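Local coordinates for protein HIT family hydrolase (Legionella pneumophila subsp. pneumophila, PDB 6D6J) that binds zinc and is probably a hydrolase of the histidine triad (HIT) family, forming a dimer whose sheet continues from one subunit into the other, at residues P43-I48 with H109-R114; A55-V60 with L91-N96. All coordinates share one frame; numbering follows the deposited sequence.

Interaction 1 of 2, residues P43-I48 with H109-R114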
# COMPACT_ATOMS: atom_id res chain seq x y z
N PRO B 43 -7.28 10.56 -12.55
CA PRO B 43 -6.81 11.84 -13.10
C PRO B 43 -5.39 12.20 -12.70
O PRO B 43 -4.70 12.86 -13.49
CB PRO B 43 -7.89 12.84 -12.64
CG PRO B 43 -9.15 11.99 -12.61
CD PRO B 43 -8.65 10.68 -12.01
N THR B 44 -4.94 11.81 -11.50
CA THR B 44 -3.53 11.84 -11.15
C THR B 44 -3.12 10.43 -10.74
O THR B 44 -3.78 9.80 -9.89
CB THR B 44 -3.24 12.82 -10.00
OG1 THR B 44 -3.49 14.15 -10.46
CG2 THR B 44 -1.78 12.74 -9.52
N HIS B 45 -2.02 9.94 -11.31
CA HIS B 45 -1.53 8.59 -11.00
C HIS B 45 -0.01 8.65 -10.95
O HIS B 45 0.66 8.80 -11.98
CB HIS B 45 -2.05 7.60 -12.03
CG HIS B 45 -1.74 6.17 -11.74
ND1 HIS B 45 -2.34 5.15 -12.46
CD2 HIS B 45 -0.88 5.57 -10.88
CE1 HIS B 45 -1.87 3.99 -12.04
NE2 HIS B 45 -0.99 4.22 -11.08
N LEU B 46 0.55 8.52 -9.75
CA LEU B 46 1.98 8.63 -9.53
C LEU B 46 2.52 7.29 -9.04
O LEU B 46 1.79 6.47 -8.47
CB LEU B 46 2.28 9.76 -8.52
CG LEU B 46 1.70 11.12 -8.95
CD1 LEU B 46 1.79 12.15 -7.85
CD2 LEU B 46 2.36 11.64 -10.23
N LEU B 47 3.81 7.09 -9.26
CA LEU B 47 4.53 5.90 -8.82
C LEU B 47 5.68 6.34 -7.93
O LEU B 47 6.42 7.27 -8.27
CB LEU B 47 5.12 5.17 -10.04
CG LEU B 47 4.08 4.72 -11.05
CD1 LEU B 47 4.72 4.18 -12.32
CD2 LEU B 47 3.15 3.68 -10.44
N ILE B 48 5.83 5.69 -6.77
CA ILE B 48 6.92 5.98 -5.84
C ILE B 48 7.76 4.71 -5.76
O ILE B 48 7.24 3.63 -5.43
CB ILE B 48 6.42 6.43 -4.45
CG1 ILE B 48 5.44 7.62 -4.53
CG2 ILE B 48 7.62 6.82 -3.58
CD1 ILE B 48 3.99 7.29 -4.81
N HIS B 109 1.69 2.68 -6.06
CA HIS B 109 0.80 3.51 -6.86
C HIS B 109 0.07 4.50 -5.97
O HIS B 109 -0.45 4.13 -4.91
CB HIS B 109 -0.28 2.67 -7.52
CG HIS B 109 0.21 1.66 -8.49
ND1 HIS B 109 0.33 1.92 -9.84
CD2 HIS B 109 0.57 0.37 -8.32
CE1 HIS B 109 0.78 0.84 -10.45
NE2 HIS B 109 0.91 -0.12 -9.56
N LEU B 110 0.01 5.75 -6.41
CA LEU B 110 -0.76 6.80 -5.75
C LEU B 110 -1.79 7.30 -6.76
O LEU B 110 -1.41 7.87 -7.80
CB LEU B 110 0.17 7.93 -5.30
CG LEU B 110 -0.44 9.29 -4.94
CD1 LEU B 110 -1.53 9.20 -3.90
CD2 LEU B 110 0.67 10.22 -4.49
N LEU B 111 -3.07 7.05 -6.49
CA LEU B 111 -4.15 7.36 -7.43
C LEU B 111 -5.12 8.33 -6.78
O LEU B 111 -5.59 8.09 -5.67
CB LEU B 111 -4.93 6.09 -7.79
CG LEU B 111 -4.12 4.95 -8.41
CD1 LEU B 111 -3.88 3.84 -7.40
CD2 LEU B 111 -4.81 4.41 -9.66
N GLY B 112 -5.44 9.42 -7.48
CA GLY B 112 -6.43 10.34 -6.97
C GLY B 112 -7.03 11.20 -8.05
O GLY B 112 -6.81 10.98 -9.25
N GLY B 113 -7.81 12.19 -7.62
CA GLY B 113 -8.44 13.12 -8.52
C GLY B 113 -9.83 12.72 -8.93
O GLY B 113 -10.45 13.43 -9.73
N ARG B 114 -10.32 11.59 -8.45
CA ARG B 114 -11.70 11.18 -8.59
C ARG B 114 -12.04 10.31 -7.39
O ARG B 114 -11.16 9.90 -6.63
CB ARG B 114 -11.94 10.38 -9.88
CG ARG B 114 -11.19 9.05 -9.93
CD ARG B 114 -11.71 8.19 -11.08
NE ARG B 114 -10.83 7.07 -11.41
CZ ARG B 114 -10.85 5.88 -10.79
NH1 ARG B 114 -11.70 5.65 -9.79
NH2 ARG B 114 -10.02 4.92 -11.17
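His45 NE2 and His109 ND1 meet at 2.9 Å in a nearly straight hydrogen bond. The two imidazoles touch rim to rim, their planes 53° apart, and each of these nitrogens comes to the edge of the other ring, near its plane. His45 has CG anti to its backbone N (chi1 -174°). The end of its side chain comes nearer the other strand, and Leu111 CD2 sits over the centre of one face of the His45 ring, 3.9 Å from the centroid, in a CH-pi contact. Leu47 and His109 lie side by side, with Leu47 CD2 3.4 Å from His109 ND1. On the other side of the sheet, Leu46 CD1 and Leu110 CD2 pack side by side, and Ile48 CD1 reaches Leu110 CB at 3.9 Å. The backbones that carry them form an antiparallel ladder: Thr44 with Gly112 and Leu46 with Leu110 are hydrogen-bonded pairs, Leu46 N to Leu110 O and Leu110 N to Leu46 O both 2.8 Å. Beyond it, Pro43 CD rests on Gly112 O and on Arg114 CG.

A second shell holds His45, whose ND1 is hydrogen-bonded to Gln41 N. His109, the last histidine of the predicted triad motif, also meets the ring of His107 and that of Trp118 of the second subunit. The face carrying Leu46, Ile48 and Leu110 packs against helix 62-81, while strands 32-36 and 89-95 flank the pair on either side.

Interaction 2 of 2, residues A55-V60 with L91-N96; sequences ATINDV and LVFNVN
Ile57 and Val95 bring a short 3-10 turn, residues 57-59, against strand 89-95, an outer strand of the antiparallel sheet of this HIT-fold subunit. The turn belongs to the connection between strand 44-50 and helix 62-81. Along the strand, Phe93 is the first residue to touch it. Ile57 CD1 lies over one face of the phenyl ring, offset toward the rim and 3.9 Å from the centroid, a CH-pi contact in which the two side chains cross at about a right angle. Leu68 of helix 62-81 touches both residues, so this pair belongs to the layer between sheet and helix.

The CB of Asn94 points away from the turn, and its OD1 is hydrogen-bonded to Arg90 NE of the second subunit. Its carbonyl oxygen nevertheless reaches back through a water, which accepts from Ile57 N at 3.0 Å and can donate to Asn94 O.

Val95 divides its two methyls between neighbours. With CG1 anti to the backbone N (chi1 -171°), that methyl faces the Asn58 amide, whereas CG2 packs 3.7 Å from Ile57 CG1. Strand 91-95 also pairs with a strand of the second subunit, carrying the sheet across the dimer interface.

At Asn96, OD1 approaches Thr56 CG2, and ND2 lies close to Asn58 ND2 without bonding, both being donors. Ser85 O of the second subunit accepts from both amides, and Asn58 OD1 takes a bond from Tyr89 OH of that subunit. A water bridges the two amides, whose planes are 55° apart, accepting from Asn58 ND2 at 2.9 Å and from Asn96 ND2 at 3.0 Å.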
# COMPACT_ATOMS: atom_id res chain seq x y z
N ALA B 55 12.75 -6.60 -6.54
CA ALA B 55 11.82 -7.06 -7.57
C ALA B 55 10.36 -6.99 -7.13
O ALA B 55 9.50 -6.50 -7.87
CB ALA B 55 12.14 -8.49 -8.02
N THR B 56 10.05 -7.54 -5.95
CA THR B 56 8.68 -7.59 -5.44
C THR B 56 8.67 -7.33 -3.94
O THR B 56 9.70 -7.40 -3.27
CB THR B 56 7.99 -8.95 -5.68
OG1 THR B 56 8.50 -9.91 -4.73
CG2 THR B 56 8.18 -9.47 -7.10
N ILE B 57 7.47 -7.09 -3.40
CA ILE B 57 7.33 -6.95 -1.95
C ILE B 57 7.85 -8.18 -1.23
O ILE B 57 8.35 -8.08 -0.11
CB ILE B 57 5.85 -6.66 -1.59
CG1 ILE B 57 5.40 -5.30 -2.16
CG2 ILE B 57 5.60 -6.76 -0.08
CD1 ILE B 57 6.09 -4.08 -1.55
N ASN B 58 7.74 -9.37 -1.85
CA ASN B 58 8.22 -10.58 -1.19
C ASN B 58 9.72 -10.55 -0.95
O ASN B 58 10.21 -11.31 -0.11
CB ASN B 58 7.90 -11.83 -2.01
CG ASN B 58 6.42 -12.04 -2.20
OD1 ASN B 58 5.62 -11.71 -1.34
ND2 ASN B 58 6.05 -12.58 -3.35
N ASP B 59 10.45 -9.71 -1.67
CA ASP B 59 11.89 -9.61 -1.57
C ASP B 59 12.35 -8.53 -0.61
O ASP B 59 13.55 -8.31 -0.49
CB ASP B 59 12.48 -9.40 -2.96
CG ASP B 59 11.98 -10.45 -3.93
OD1 ASP B 59 11.28 -10.10 -4.92
OD2 ASP B 59 12.21 -11.64 -3.63
N VAL B 60 11.42 -7.88 0.10
CA VAL B 60 11.76 -6.89 1.12
C VAL B 60 11.91 -7.63 2.44
O VAL B 60 10.92 -8.11 3.01
CB VAL B 60 10.68 -5.82 1.25
CG1 VAL B 60 11.04 -4.83 2.35
CG2 VAL B 60 10.47 -5.10 -0.08
N LEU B 91 -3.66 4.17 -2.25
CA LEU B 91 -2.29 3.67 -2.37
C LEU B 91 -2.34 2.17 -2.61
O LEU B 91 -3.06 1.45 -1.90
CB LEU B 91 -1.52 3.95 -1.08
CG LEU B 91 -1.34 5.43 -0.72
CD1 LEU B 91 -0.73 5.58 0.66
CD2 LEU B 91 -0.49 6.15 -1.74
N VAL B 92 -1.59 1.68 -3.61
CA VAL B 92 -1.66 0.27 -3.99
C VAL B 92 -0.25 -0.28 -4.22
O VAL B 92 0.51 0.29 -5.01
CB VAL B 92 -2.48 0.06 -5.28
CG1 VAL B 92 -2.58 -1.43 -5.61
CG2 VAL B 92 -3.87 0.68 -5.14
N PHE B 93 0.06 -1.43 -3.60
CA PHE B 93 1.18 -2.26 -4.04
C PHE B 93 0.61 -3.50 -4.71
O PHE B 93 -0.22 -4.20 -4.12
CB PHE B 93 2.06 -2.78 -2.88
CG PHE B 93 2.98 -1.76 -2.24
CD1 PHE B 93 4.08 -1.23 -2.94
CD2 PHE B 93 2.79 -1.40 -0.91
CE1 PHE B 93 4.94 -0.35 -2.31
CE2 PHE B 93 3.65 -0.51 -0.28
CZ PHE B 93 4.73 -0.00 -0.98
N ASN B 94 1.08 -3.80 -5.91
CA ASN B 94 0.75 -5.05 -6.59
C ASN B 94 1.92 -6.01 -6.41
O ASN B 94 3.08 -5.59 -6.49
CB ASN B 94 0.56 -4.80 -8.08
CG ASN B 94 -0.70 -4.02 -8.37
OD1 ASN B 94 -1.59 -3.89 -7.53
ND2 ASN B 94 -0.81 -3.53 -9.60
N VAL B 95 1.63 -7.29 -6.21
CA VAL B 95 2.68 -8.29 -6.01
C VAL B 95 2.45 -9.46 -6.94
O VAL B 95 1.47 -10.21 -6.79
CB VAL B 95 2.80 -8.74 -4.55
CG1 VAL B 95 4.05 -9.60 -4.37
CG2 VAL B 95 2.84 -7.53 -3.62
N ASN B 96 3.36 -9.64 -7.90
CA ASN B 96 3.35 -10.74 -8.86
C ASN B 96 2.17 -10.66 -9.83
O ASN B 96 1.34 -9.75 -9.74
CB ASN B 96 3.53 -12.11 -8.17
CG ASN B 96 4.98 -12.34 -7.81
OD1 ASN B 96 5.86 -11.90 -8.54
ND2 ASN B 96 5.24 -12.99 -6.68
O HOH W 1 5.67 -6.24 -5.70
O HOH W 2 7.87 -13.50 -5.38

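How the interactions relate
From the N terminus, the chain first enters 43-48, the opening half of interaction 1, then passes through the turn at 55-60. After helix 62-81 it returns along 91-96, where interaction 2 closes the inner loop; 109-114 closes the outer one. The contacts are therefore nested, not crossed. Interaction 1 joins two strands inside the sheet, whereas interaction 2 ties the connection leading into the helix to the adjoining outer strand. Their centres are about 17 Å apart, yet strands 108-112 and 89-95 are neighbours, and His109 N lies 2.9 Å from Val92 O, a probable hydrogen bond. Both contacts also touch the second subunit, into which the sheet continues beyond strand 89-95.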